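PDB 5VGC: NleG5-1 effector from Enterobacteria phage YYZ-2008, which probably promotes ubiquitin transfer to target proteins as a RING-related bacterial effector, and binds calcium ions. Local coordinates for residues 19-22 and 23-26; 5-8 and 9-12; 71-74 and 75-79. The protein carries 1 engineered substitution. All coordinates share one frame; numbering follows the deposited sequence.

Interaction 1: 19-22 and 23-26; sequences DIPQ and ETLS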
# COMPACT_ATOMS: atom_id res chain seq x y z
N ASP A 19 27.30 4.16 26.59
CA ASP A 19 27.68 3.60 25.28
C ASP A 19 28.11 2.12 25.39
O ASP A 19 29.26 1.81 25.73
CB ASP A 19 28.79 4.46 24.64
CG ASP A 19 28.96 4.23 23.14
OD1 ASP A 19 28.35 3.28 22.58
OD2 ASP A 19 29.71 5.01 22.51
N ILE A 20 27.16 1.22 25.11
CA ILE A 20 27.39 -0.23 25.11
C ILE A 20 28.23 -0.65 23.87
O ILE A 20 28.02 -0.11 22.78
CB ILE A 20 26.03 -0.99 25.13
CG1 ILE A 20 25.29 -0.75 26.45
CG2 ILE A 20 26.19 -2.51 24.94
CD1 ILE A 20 23.85 -1.20 26.43
N PRO A 21 29.17 -1.62 24.04
CA PRO A 21 29.98 -2.07 22.89
C PRO A 21 29.26 -3.09 22.00
O PRO A 21 28.70 -4.07 22.52
CB PRO A 21 31.23 -2.67 23.53
CG PRO A 21 30.79 -3.10 24.89
CD PRO A 21 29.62 -2.25 25.30
N GLN A 22 29.30 -2.87 20.69
CA GLN A 22 28.50 -3.64 19.72
C GLN A 22 28.51 -5.16 19.95
O GLN A 22 27.44 -5.79 19.93
CB GLN A 22 28.94 -3.30 18.28
CG GLN A 22 28.14 -3.94 17.15
CD GLN A 22 26.64 -3.81 17.34
OE1 GLN A 22 26.14 -2.75 17.70
NE2 GLN A 22 25.92 -4.90 17.09
N GLU A 23 29.69 -5.73 20.20
CA GLU A 23 29.81 -7.18 20.42
C GLU A 23 28.89 -7.68 21.54
O GLU A 23 28.34 -8.79 21.44
CB GLU A 23 31.26 -7.63 20.66
CG GLU A 23 32.02 -6.94 21.78
CD GLU A 23 33.18 -6.08 21.28
OE1 GLU A 23 32.92 -4.98 20.75
OE2 GLU A 23 34.35 -6.50 21.42
N THR A 24 28.71 -6.87 22.59
CA THR A 24 27.74 -7.19 23.65
C THR A 24 26.29 -7.21 23.11
O THR A 24 25.51 -8.11 23.45
CB THR A 24 27.84 -6.20 24.84
OG1 THR A 24 29.19 -6.16 25.30
CG2 THR A 24 26.94 -6.61 25.99
N LEU A 25 25.95 -6.24 22.26
CA LEU A 25 24.61 -6.16 21.67
C LEU A 25 24.36 -7.34 20.72
O LEU A 25 23.27 -7.94 20.73
CB LEU A 25 24.40 -4.83 20.96
CG LEU A 25 24.48 -3.56 21.83
CD1 LEU A 25 24.64 -2.32 20.96
CD2 LEU A 25 23.25 -3.40 22.71
N SER A 26 25.37 -7.67 19.91
CA SER A 26 25.34 -8.87 19.05
C SER A 26 25.03 -10.14 19.85
O SER A 26 24.21 -10.96 19.42
CB SER A 26 26.66 -9.04 18.29
OG SER A 26 26.81 -8.04 17.29
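A hydrophobic staple opens helix 22-34: Ile20, the residue before the N-cap, reaches over the first turn to Leu25. Branch CG2 of Ile20 makes the contact, 3.7 Å from Leu25 CG, with Leu25 CD2 almost as near. The two side chains cross at about a right angle.

Pro21 occupies the N-cap and has no polar side-chain group with which to cap the helix. Its carbonyl accepts the first bond of the helix, from Thr24 N to Pro21 O at 2.8 Å, bent to 131°. The pyrrolidine ring packs beside the threonine hydroxyl, Pro21 CG lying 3.5 Å from Thr24 OG1. One residue on, Gln22 O accepts from Ser26 N (2.8 Å) in a nearly straight bond that belongs to the regular helix. A bend at chi2 (47°) carries the Gln22 amide forward to Ser26, where NE2 donates to Ser26 OG at 3.3 Å, tilted somewhat from the amide plane, while Gln22 OE1 lies 3.6 Å from Leu25 CD1. Leu25 is buried and also rests on Thr84 and Leu85 of helix 68-85. Apolar residues paired across a capping residue in this way, at the positions just before the N-cap and four beyond it, are characteristic of an alpha-helix N-terminus.

Interaction 2: 5-8 and 9-12; sequences DLTP and YILP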
# COMPACT_ATOMS: atom_id res chain seq x y z
N ASP A 5 24.27 -9.10 31.62
CA ASP A 5 24.00 -8.00 32.56
C ASP A 5 24.47 -6.64 32.01
O ASP A 5 25.57 -6.52 31.46
CB ASP A 5 24.62 -8.26 33.94
CG ASP A 5 26.13 -8.12 33.95
OD1 ASP A 5 26.79 -8.67 33.05
OD2 ASP A 5 26.66 -7.45 34.88
N LEU A 6 23.62 -5.64 32.16
CA LEU A 6 23.89 -4.28 31.72
C LEU A 6 23.99 -3.25 32.86
O LEU A 6 24.18 -2.06 32.59
CB LEU A 6 22.84 -3.84 30.69
CG LEU A 6 22.74 -4.73 29.45
CD1 LEU A 6 21.63 -4.24 28.54
CD2 LEU A 6 24.07 -4.80 28.71
N THR A 7 23.87 -3.71 34.11
CA THR A 7 24.08 -2.86 35.29
C THR A 7 25.37 -2.02 35.17
O THR A 7 25.32 -0.80 35.40
CB THR A 7 24.08 -3.66 36.62
OG1 THR A 7 23.08 -4.69 36.57
CG2 THR A 7 23.82 -2.73 37.80
N PRO A 8 26.52 -2.65 34.80
CA PRO A 8 27.72 -1.90 34.43
C PRO A 8 27.50 -0.58 33.65
O PRO A 8 28.17 0.42 33.94
CB PRO A 8 28.50 -2.89 33.53
CG PRO A 8 28.04 -4.24 33.95
CD PRO A 8 26.81 -4.10 34.80
N TYR A 9 26.57 -0.59 32.69
CA TYR A 9 26.30 0.57 31.84
C TYR A 9 25.20 1.50 32.38
O TYR A 9 24.87 2.48 31.71
CB TYR A 9 25.97 0.10 30.42
CG TYR A 9 27.01 -0.83 29.83
CD1 TYR A 9 26.89 -2.21 29.95
CD2 TYR A 9 28.11 -0.34 29.13
CE1 TYR A 9 27.83 -3.08 29.42
CE2 TYR A 9 29.07 -1.20 28.59
CZ TYR A 9 28.92 -2.56 28.73
OH TYR A 9 29.85 -3.43 28.20
N ILE A 10 24.66 1.22 33.57
CA ILE A 10 23.61 2.04 34.17
C ILE A 10 24.13 3.45 34.49
O ILE A 10 25.33 3.63 34.70
CB ILE A 10 23.01 1.37 35.44
CG1 ILE A 10 21.63 1.95 35.78
CG2 ILE A 10 23.95 1.51 36.64
CD1 ILE A 10 20.92 1.20 36.88
N LEU A 11 23.23 4.43 34.52
CA LEU A 11 23.57 5.81 34.87
C LEU A 11 22.50 6.41 35.77
O LEU A 11 21.33 6.10 35.61
CB LEU A 11 23.71 6.67 33.61
CG LEU A 11 24.89 6.38 32.70
CD1 LEU A 11 24.73 7.16 31.39
CD2 LEU A 11 26.21 6.70 33.39
N PRO A 12 22.90 7.29 36.72
CA PRO A 12 21.98 7.78 37.73
C PRO A 12 21.23 9.03 37.28
O PRO A 12 21.81 9.90 36.61
CB PRO A 12 22.90 8.10 38.90
CG PRO A 12 24.17 8.56 38.25
CD PRO A 12 24.24 7.91 36.88
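Leu6 and Tyr9 form the buried side of this turn, and Pro8 and Thr7 its outer side. On the buried side, methyl CD2 of Leu6 lies 4.0 Å from Tyr9 CD1, and the two side chains meet obliquely. The carbonyl of Leu6 also approaches the tyrosine: Leu6 O lies at the ring's edge, near its plane, 3.8 Å from Tyr9 CD1, while the same oxygen accepts the bond from Tyr9 N at 2.8 Å. Tyr9 CG stands beside its own backbone N (chi1 -52°), which folds the ring back toward the chain it has just left. Leu6 itself is packed against Ile39 and Leu41 of strand 37-41.

The backbone here is a short 3-10 turn. The bond from Tyr9 N to Leu6 O is followed by one from Ile10 N to Thr7 O, also 2.8 Å long and straighter at 163°. Both donors stand above the plane of the carbonyl they use, by about 50°.

Pro8 is exposed to solvent, yet its CB touches the ring at a similar distance, 4.0 Å from Tyr9 CD1. The loose part lies between Thr7 and Ile10, whose CG2 methyls come no nearer than 4.4 Å, and the hydroxyl of Thr7 turns to a different partner, hydrogen-bonding through OG1 to Gly42 O in the turn that follows strand 37-41.

Interaction 3: 71-74 and 75-79; sequences IQIG and LQYIE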
# COMPACT_ATOMS: atom_id res chain seq x y z
N ILE A 71 8.64 0.10 38.18
CA ILE A 71 7.90 -0.27 36.96
C ILE A 71 8.26 0.71 35.84
O ILE A 71 8.76 0.31 34.77
CB ILE A 71 6.36 -0.34 37.17
CG1 ILE A 71 5.98 -1.39 38.23
CG2 ILE A 71 5.65 -0.67 35.85
CD1 ILE A 71 4.57 -1.25 38.77
N GLN A 72 8.02 2.00 36.10
CA GLN A 72 8.27 3.05 35.10
C GLN A 72 9.74 3.09 34.66
O GLN A 72 10.03 3.10 33.46
CB GLN A 72 7.82 4.43 35.59
CG GLN A 72 7.53 5.38 34.44
CD GLN A 72 7.50 6.84 34.84
OE1 GLN A 72 7.16 7.19 35.96
NE2 GLN A 72 7.87 7.71 33.90
N ILE A 73 10.66 3.09 35.63
CA ILE A 73 12.11 3.06 35.34
C ILE A 73 12.45 1.83 34.46
O ILE A 73 13.14 1.95 33.43
CB ILE A 73 12.97 3.10 36.65
CG1 ILE A 73 12.87 4.48 37.34
CG2 ILE A 73 14.44 2.76 36.39
CD1 ILE A 73 13.69 5.60 36.72
N GLY A 74 11.94 0.67 34.86
CA GLY A 74 12.10 -0.56 34.07
C GLY A 74 11.61 -0.40 32.63
O GLY A 74 12.33 -0.72 31.67
N LEU A 75 10.39 0.11 32.50
CA LEU A 75 9.82 0.38 31.17
C LEU A 75 10.68 1.36 30.34
O LEU A 75 10.91 1.13 29.14
CB LEU A 75 8.37 0.86 31.28
CG LEU A 75 7.35 -0.20 31.75
CD1 LEU A 75 5.98 0.43 31.98
CD2 LEU A 75 7.24 -1.36 30.77
N GLN A 76 11.17 2.42 30.99
CA GLN A 76 12.10 3.35 30.33
C GLN A 76 13.35 2.61 29.85
O GLN A 76 13.78 2.77 28.69
CB GLN A 76 12.47 4.53 31.24
CG GLN A 76 11.32 5.49 31.54
CD GLN A 76 11.68 6.64 32.46
OE1 GLN A 76 12.51 6.51 33.36
NE2 GLN A 76 11.04 7.78 32.24
N TYR A 77 13.92 1.79 30.74
CA TYR A 77 15.11 1.01 30.34
C TYR A 77 14.83 0.04 29.21
O TYR A 77 15.69 -0.15 28.34
CB TYR A 77 15.77 0.32 31.55
CG TYR A 77 16.62 1.25 32.41
CD1 TYR A 77 17.59 2.10 31.83
CD2 TYR A 77 16.47 1.30 33.79
CE1 TYR A 77 18.36 2.94 32.60
CE2 TYR A 77 17.25 2.14 34.58
CZ TYR A 77 18.19 2.96 33.98
OH TYR A 77 18.98 3.80 34.74
N ILE A 78 13.63 -0.56 29.19
CA ILE A 78 13.21 -1.38 28.03
C ILE A 78 13.13 -0.53 26.78
O ILE A 78 13.63 -0.93 25.72
CB ILE A 78 11.86 -2.12 28.24
CG1 ILE A 78 12.01 -3.19 29.32
CG2 ILE A 78 11.41 -2.79 26.92
CD1 ILE A 78 10.75 -3.95 29.66
N GLU A 79 12.51 0.65 26.88
CA GLU A 79 12.48 1.57 25.73
C GLU A 79 13.88 1.85 25.21
O GLU A 79 14.14 1.73 24.00
CB GLU A 79 11.76 2.87 26.07
CG GLU A 79 10.31 2.85 25.61
CD GLU A 79 9.62 4.17 25.84
OE1 GLU A 79 8.40 4.16 26.12
OE2 GLU A 79 10.32 5.20 25.76
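Ile73 and Tyr77, one helical turn apart, lie side by side and point the same way. Branch CG2 of Ile73 approaches the CD2-CE2 bond of the tyrosine ring obliquely, 3.4 Å from Tyr77 CE2 and slightly farther from CD2. CG2, anti to the backbone N of the isoleucine (chi1 -69°), points outward, and the Tyr77 ring leans back along the helix to meet it. The ring continues outward to the loop of the chain's N-terminal part, touching Ile10 and Leu17.

Ile71 and Leu75 also lie side by side, pointing the same way, with Ile71 CG2 and Leu75 CD1 4.0 Å apart.

The glutamines are placed differently. Gln72 and Gln76 are both extended beyond CG but cross obliquely, with their amide planes 62° apart. Gln72 NE2 and Gln76 NE2 approach to 3.6 Å, both of them donors, and this approach offers no hydrogen bond. Gln76 OE1 turns the other way, to the end of Ile73, 3.7 Å from Ile73 CD1; the Gln76 side chain also touches Ser15.

Gly74 has no side chain, and its carbonyl oxygen receives Ile78 N at 2.8 Å, in the carbonyl plane. The same bond from i+4 to i joins Leu75 N to Ile71 O, Gln76 N to Gln72 O and Tyr77 N to Ile73 O. Side chains aligned in neighbouring turns above such consecutive i+4 to i hydrogen bonds are typical of the middle of an alpha-helix, here helix 68-85.

All three contacts lie in the N-terminal part of the chain, on one side of its centre and away from the calcium sites. In sequence order interaction 2 comes first, then interaction 1, then interaction 3. Interaction 2 is central: its centre is about 13 Å from each of the others, whereas the centres of interactions 1 and 3 are about 20 Å apart and these two do not touch. Tyr9 packs on Ile20 at the start of helix 22-34, with Ile20 CG1 3.8 Å from Tyr9 CG, while Ile10 meets the hydroxyl end of Tyr77 on helix 68-85. The N-terminal turn and the residue after it lie against both helices, which also touch directly through Leu25.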